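Local coordinates for protein endo-beta-1,2-glucanase (Talaromyces funiculosus, PDB 6IMV) that hydrolyses beta-1,2-glucan chains internally as a fungal endo-beta-1,2-glucanase and is captured here with the disaccharide sophorose, at residues A[199-202]-A[203-206]; A[255-258]-A[259-263]. All blocks are in the same frame, centred on the assembly; numbering follows the deposited sequence.

How the interactions relate
Interaction 1 lies on helix 186-210 and interaction 2 on helix 252-261, and the two turns pack against each other with centres 10 Å apart. Trp257 is the main joint: its NE1 probably makes a hydrogen bond, a weak one, to Thr202 OG1 at 3.2 Å, while Met199 CG packs on its CH2 at 3.5 Å. Next to it Lys203 makes a cation-pi contact with Phe261, and its CE packs 3.4 Å from CD1 of that ring. Neither turn supplies a residue to the glucose pocket. Interaction 1 faces an N-acetylglucosamine at the surface; in interaction 2 the Thr255 side chain is about 10 Å from a bound alpha-glucose.

Interaction 1. Residues A[199-202]-A[203-206]. With NAG (2-acetamido-2-deoxy-beta-D-glucopyranose), chain F.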
loop_
_atom_site.group_PDB
_atom_site.type_symbol
_atom_site.label_atom_id
_atom_site.label_comp_id
_atom_site.label_asym_id
_atom_site.label_seq_id
_atom_site.Cartn_x
_atom_site.Cartn_y
_atom_site.Cartn_z
ATOM N N MET A 199 -14.155 -2.381 13.968
ATOM C CA MET A 199 -14.446 -2.004 12.593
ATOM C C MET A 199 -15.865 -1.439 12.495
ATOM O O MET A 199 -16.102 -0.441 11.793
ATOM C CB MET A 199 -14.319 -3.226 11.682
ATOM C CG MET A 199 -14.360 -2.903 10.221
ATOM S SD MET A 199 -14.139 -4.382 9.209
ATOM C CE MET A 199 -15.687 -5.233 9.517
ATOM N N ASP A 200 -16.804 -2.073 13.202
ATOM C CA ASP A 200 -18.217 -1.690 13.156
ATOM C C ASP A 200 -18.407 -0.294 13.761
ATOM O O ASP A 200 -19.278 0.459 13.320
ATOM C CB ASP A 200 -19.123 -2.714 13.854
ATOM C CG ASP A 200 -19.341 -3.991 13.059
ATOM O OD1 ASP A 200 -19.049 -3.989 11.852
ATOM O OD2 ASP A 200 -19.799 -4.987 13.658
ATOM N N TYR A 201 -17.595 0.058 14.761
ATOM C CA TYR A 201 -17.738 1.357 15.412
ATOM C C TYR A 201 -17.465 2.490 14.407
ATOM O O TYR A 201 -18.161 3.525 14.424
ATOM C CB TYR A 201 -16.851 1.446 16.654
ATOM C CG TYR A 201 -16.904 2.796 17.316
ATOM C CD1 TYR A 201 -18.074 3.258 17.899
ATOM C CD2 TYR A 201 -15.801 3.633 17.315
ATOM C CE1 TYR A 201 -18.144 4.510 18.488
ATOM C CE2 TYR A 201 -15.847 4.881 17.913
ATOM C CZ TYR A 201 -17.024 5.321 18.495
ATOM O OH TYR A 201 -17.057 6.558 19.058
ATOM N N THR A 202 -16.477 2.305 13.521
ATOM C CA THR A 202 -16.146 3.333 12.513
ATOM C C THR A 202 -17.336 3.600 11.575
ATOM O O THR A 202 -17.461 4.695 11.036
ATOM C CB THR A 202 -14.918 2.968 11.665
ATOM O OG1 THR A 202 -15.230 1.855 10.819
ATOM C CG2 THR A 202 -13.697 2.685 12.508
ATOM N N LYS A 203 -18.183 2.590 11.354
ATOM C CA LYS A 203 -19.354 2.723 10.473
ATOM C C LYS A 203 -20.305 3.792 11.031
ATOM O O LYS A 203 -20.895 4.577 10.257
ATOM C CB LYS A 203 -20.083 1.382 10.316
ATOM C CG LYS A 203 -19.244 0.225 9.789
ATOM C CD LYS A 203 -20.041 -1.062 9.656
ATOM C CE LYS A 203 -19.261 -2.182 9.002
ATOM N NZ LYS A 203 -19.860 -3.496 9.319
ATOM N N THR A 204 -20.410 3.849 12.368
ATOM C CA THR A 204 -21.320 4.760 13.068
ATOM C C THR A 204 -20.800 6.211 13.064
ATOM O O THR A 204 -21.595 7.131 13.200
ATOM C CB THR A 204 -21.599 4.289 14.502
ATOM O OG1 THR A 204 -20.454 4.527 15.322
ATOM C CG2 THR A 204 -21.985 2.826 14.574
ATOM N N THR A 205 -19.489 6.426 12.897
ATOM C CA THR A 205 -18.902 7.767 12.979
ATOM C C THR A 205 -18.465 8.305 11.600
ATOM O O THR A 205 -18.213 9.505 11.483
ATOM C CB THR A 205 -17.721 7.783 13.964
ATOM O OG1 THR A 205 -16.733 6.871 13.480
ATOM C CG2 THR A 205 -18.134 7.414 15.373
ATOM N N ALA A 206 -18.380 7.445 10.571
ATOM C CA ALA A 206 -17.708 7.778 9.292
ATOM C C ALA A 206 -18.335 9.005 8.611
ATOM O O ALA A 206 -17.626 9.930 8.243
ATOM C CB ALA A 206 -17.728 6.591 8.364
HETATM C C1 NAG F . -14.487 4.247 21.462
HETATM C C2 NAG F . -15.281 2.978 21.674
HETATM C C3 NAG F . -16.759 3.321 21.795
HETATM C C4 NAG F . -16.991 4.364 22.879
HETATM C C5 NAG F . -16.088 5.545 22.594
HETATM C C6 NAG F . -16.219 6.679 23.607
HETATM C C7 NAG F . -14.716 0.836 20.637
HETATM C C8 NAG F . -14.549 0.130 19.326
HETATM N N2 NAG F . -15.056 2.104 20.552
HETATM O O3 NAG F . -17.475 2.131 22.069
HETATM O O4 NAG F . -18.359 4.797 22.869
HETATM O O5 NAG F . -14.747 5.069 22.585
HETATM O O6 NAG F . -15.297 6.407 24.669
HETATM O O7 NAG F . -14.565 0.255 21.690
#
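Lys203 reaches back one helical turn to Asp200, the two side chains running side by side, and NZ closes a salt bridge on OD1 at 2.7 Å. The ammonium meets that oxygen on its anti side, 33° out of the carboxylate plane. Gln196 NE2 also donates to Asp200 OD1, so that oxygen is gripped by two donors.

Thr202 turns its hydroxyl back onto its own helix: with OG1 lodged between backbone N and carbonyl carbon (chi1 69°), it donates to Met199 O at 2.6 Å. Its carbonyl in turn accepts Thr205 N at 3.3 Å and, weakly, Ala206 N. Thr204 repeats the pattern, OG1 donating to Tyr201 O at 2.7 Å, in the carbonyl plane and on a lone pair.

The ring of Tyr201 carries the outer side. An N-acetylglucosamine lies over one face, its N2 3.7 Å from CD2 and offset toward the rim, while Thr205 CG2 comes within 3.9 Å of CZ. This sugar belongs to a glycan on the enzyme itself, probably linked at nearby Asn131, so the ring serves as a platform for a glycan and not for substrate. A serine here would probably leave the sugar without its flat support and the Thr205 methyl without its aromatic neighbour. Thr205 OG1 is bonded to Gly138 O. Behind the turn, Met199 and Thr202 pack on helix 163-182, and Met199, Lys203 and Ala206 on helix 252-261.

Interaction 2. Residues A[255-258]-A[259-263]; sequences TWWL and QFFGG
Phe261 points a ring edge at the face of Trp257, one turn back along helix 252-261, in a T-shaped pair with centroids 4.7 Å apart and planes at 60°. CE2 makes the closest approach, 3.6 Å from Trp257 CZ3. Trp256 and Phe260 pair differently: their planes are nearly parallel, at 11°, but offset so far that only their rims meet, CE2 of Phe260 at 3.4 Å from CE3 of Trp256.

Beneath the rings the backbone bonds run four residues on. Thr255 O takes Gln259 N, Trp256 O takes Phe260 N at 2.9 Å in a nearly straight bond (170° at the hydrogen), and Trp257 O takes Phe261 N. This is one helix of what is probably an (alpha/alpha)6 barrel, wedged between helices 163-182, 186-210 and 461-475. The fourth bond, Gly262 N to Leu258 O at 2.9 Å, comes from above the carbonyl plane; Gly263 then departs from helical angles with positive phi, which favours glycine.

The buried polar ends find their partners beyond this helix. Trp256 NE1 donates to Tyr314 OH, and Trp257 NE1 more weakly to Thr202 OG1. Gln259, its chain extended, lays its amide beside Trp256, OE1 3.6 Å from CZ3, where that oxygen accepts Trp273 NE1.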
loop_
_atom_site.group_PDB
_atom_site.type_symbol
_atom_site.label_atom_id
_atom_site.label_comp_id
_atom_site.label_asym_id
_atom_site.label_seq_id
_atom_site.Cartn_x
_atom_site.Cartn_y
_atom_site.Cartn_z
ATOM N N THR A 255 -14.518 5.924 0.050
ATOM C CA THR A 255 -15.812 6.145 -0.595
ATOM C C THR A 255 -16.730 4.935 -0.373
ATOM O O THR A 255 -17.884 5.101 0.022
ATOM C CB THR A 255 -15.679 6.416 -2.097
ATOM O OG1 THR A 255 -14.781 7.508 -2.282
ATOM C CG2 THR A 255 -17.000 6.747 -2.754
ATOM N N TRP A 256 -16.207 3.731 -0.636
ATOM C CA TRP A 256 -16.971 2.492 -0.491
ATOM C C TRP A 256 -17.415 2.289 0.960
ATOM O O TRP A 256 -18.513 1.752 1.203
ATOM C CB TRP A 256 -16.172 1.281 -0.970
ATOM C CG TRP A 256 -16.001 1.195 -2.457
ATOM C CD1 TRP A 256 -14.824 1.229 -3.144
ATOM C CD2 TRP A 256 -17.040 1.013 -3.439
ATOM N NE1 TRP A 256 -15.059 1.086 -4.485
ATOM C CE2 TRP A 256 -16.405 0.943 -4.697
ATOM C CE3 TRP A 256 -18.434 0.885 -3.381
ATOM C CZ2 TRP A 256 -17.116 0.773 -5.881
ATOM C CZ3 TRP A 256 -19.143 0.716 -4.554
ATOM C CH2 TRP A 256 -18.487 0.657 -5.784
ATOM N N TRP A 257 -16.544 2.657 1.907
ATOM C CA TRP A 257 -16.857 2.533 3.318
ATOM C C TRP A 257 -18.113 3.350 3.653
ATOM O O TRP A 257 -19.043 2.829 4.297
ATOM C CB TRP A 257 -15.670 2.929 4.199
ATOM C CG TRP A 257 -15.793 2.353 5.573
ATOM C CD1 TRP A 257 -16.139 2.999 6.722
ATOM C CD2 TRP A 257 -15.642 0.966 5.922
ATOM N NE1 TRP A 257 -16.176 2.118 7.770
ATOM C CE2 TRP A 257 -15.873 0.862 7.309
ATOM C CE3 TRP A 257 -15.307 -0.184 5.199
ATOM C CZ2 TRP A 257 -15.780 -0.357 7.984
ATOM C CZ3 TRP A 257 -15.219 -1.389 5.864
ATOM C CH2 TRP A 257 -15.456 -1.470 7.238
ATOM N N LEU A 258 -18.142 4.612 3.201
ATOM C CA LEU A 258 -19.286 5.491 3.398
ATOM C C LEU A 258 -20.526 4.907 2.719
ATOM O O LEU A 258 -21.595 4.871 3.324
ATOM C CB LEU A 258 -18.980 6.890 2.849
ATOM C CG LEU A 258 -18.151 7.795 3.759
ATOM C CD1 LEU A 258 -17.740 9.057 3.023
ATOM C CD2 LEU A 258 -18.927 8.138 5.025
ATOM N N GLN A 259 -20.381 4.464 1.464
ATOM C CA GLN A 259 -21.533 3.988 0.703
ATOM C C GLN A 259 -22.180 2.788 1.406
ATOM O O GLN A 259 -23.385 2.773 1.604
ATOM C CB GLN A 259 -21.160 3.589 -0.722
ATOM C CG GLN A 259 -22.260 2.785 -1.403
ATOM C CD GLN A 259 -22.098 2.709 -2.900
ATOM O OE1 GLN A 259 -21.248 3.367 -3.482
ATOM N NE2 GLN A 259 -22.943 1.913 -3.535
ATOM N N PHE A 260 -21.388 1.769 1.733
ATOM C CA PHE A 260 -21.939 0.537 2.249
ATOM C C PHE A 260 -22.371 0.668 3.713
ATOM O O PHE A 260 -23.343 0.039 4.089
ATOM C CB PHE A 260 -20.953 -0.618 2.084
ATOM C CG PHE A 260 -20.711 -1.004 0.650
ATOM C CD1 PHE A 260 -21.772 -1.237 -0.211
ATOM C CD2 PHE A 260 -19.420 -1.152 0.166
ATOM C CE1 PHE A 260 -21.543 -1.608 -1.528
ATOM C CE2 PHE A 260 -19.193 -1.512 -1.154
ATOM C CZ PHE A 260 -20.255 -1.743 -2.001
ATOM N N PHE A 261 -21.647 1.452 4.524
ATOM C CA PHE A 261 -21.772 1.361 5.986
ATOM C C PHE A 261 -22.071 2.698 6.678
ATOM O O PHE A 261 -22.312 2.702 7.883
ATOM C CB PHE A 261 -20.484 0.782 6.570
ATOM C CG PHE A 261 -20.147 -0.581 6.027
ATOM C CD1 PHE A 261 -21.051 -1.625 6.150
ATOM C CD2 PHE A 261 -18.923 -0.821 5.413
ATOM C CE1 PHE A 261 -20.746 -2.881 5.651
ATOM C CE2 PHE A 261 -18.619 -2.074 4.914
ATOM C CZ PHE A 261 -19.531 -3.104 5.027
ATOM N N GLY A 262 -22.058 3.813 5.946
ATOM C CA GLY A 262 -22.080 5.128 6.552
ATOM C C GLY A 262 -23.478 5.624 6.907
ATOM O O GLY A 262 -23.589 6.612 7.618
ATOM N N GLY A 263 -24.522 4.955 6.391
ATOM C CA GLY A 263 -25.912 5.369 6.554
ATOM C C GLY A 263 -26.287 6.532 5.641
ATOM O O GLY A 263 -27.123 7.357 5.989
#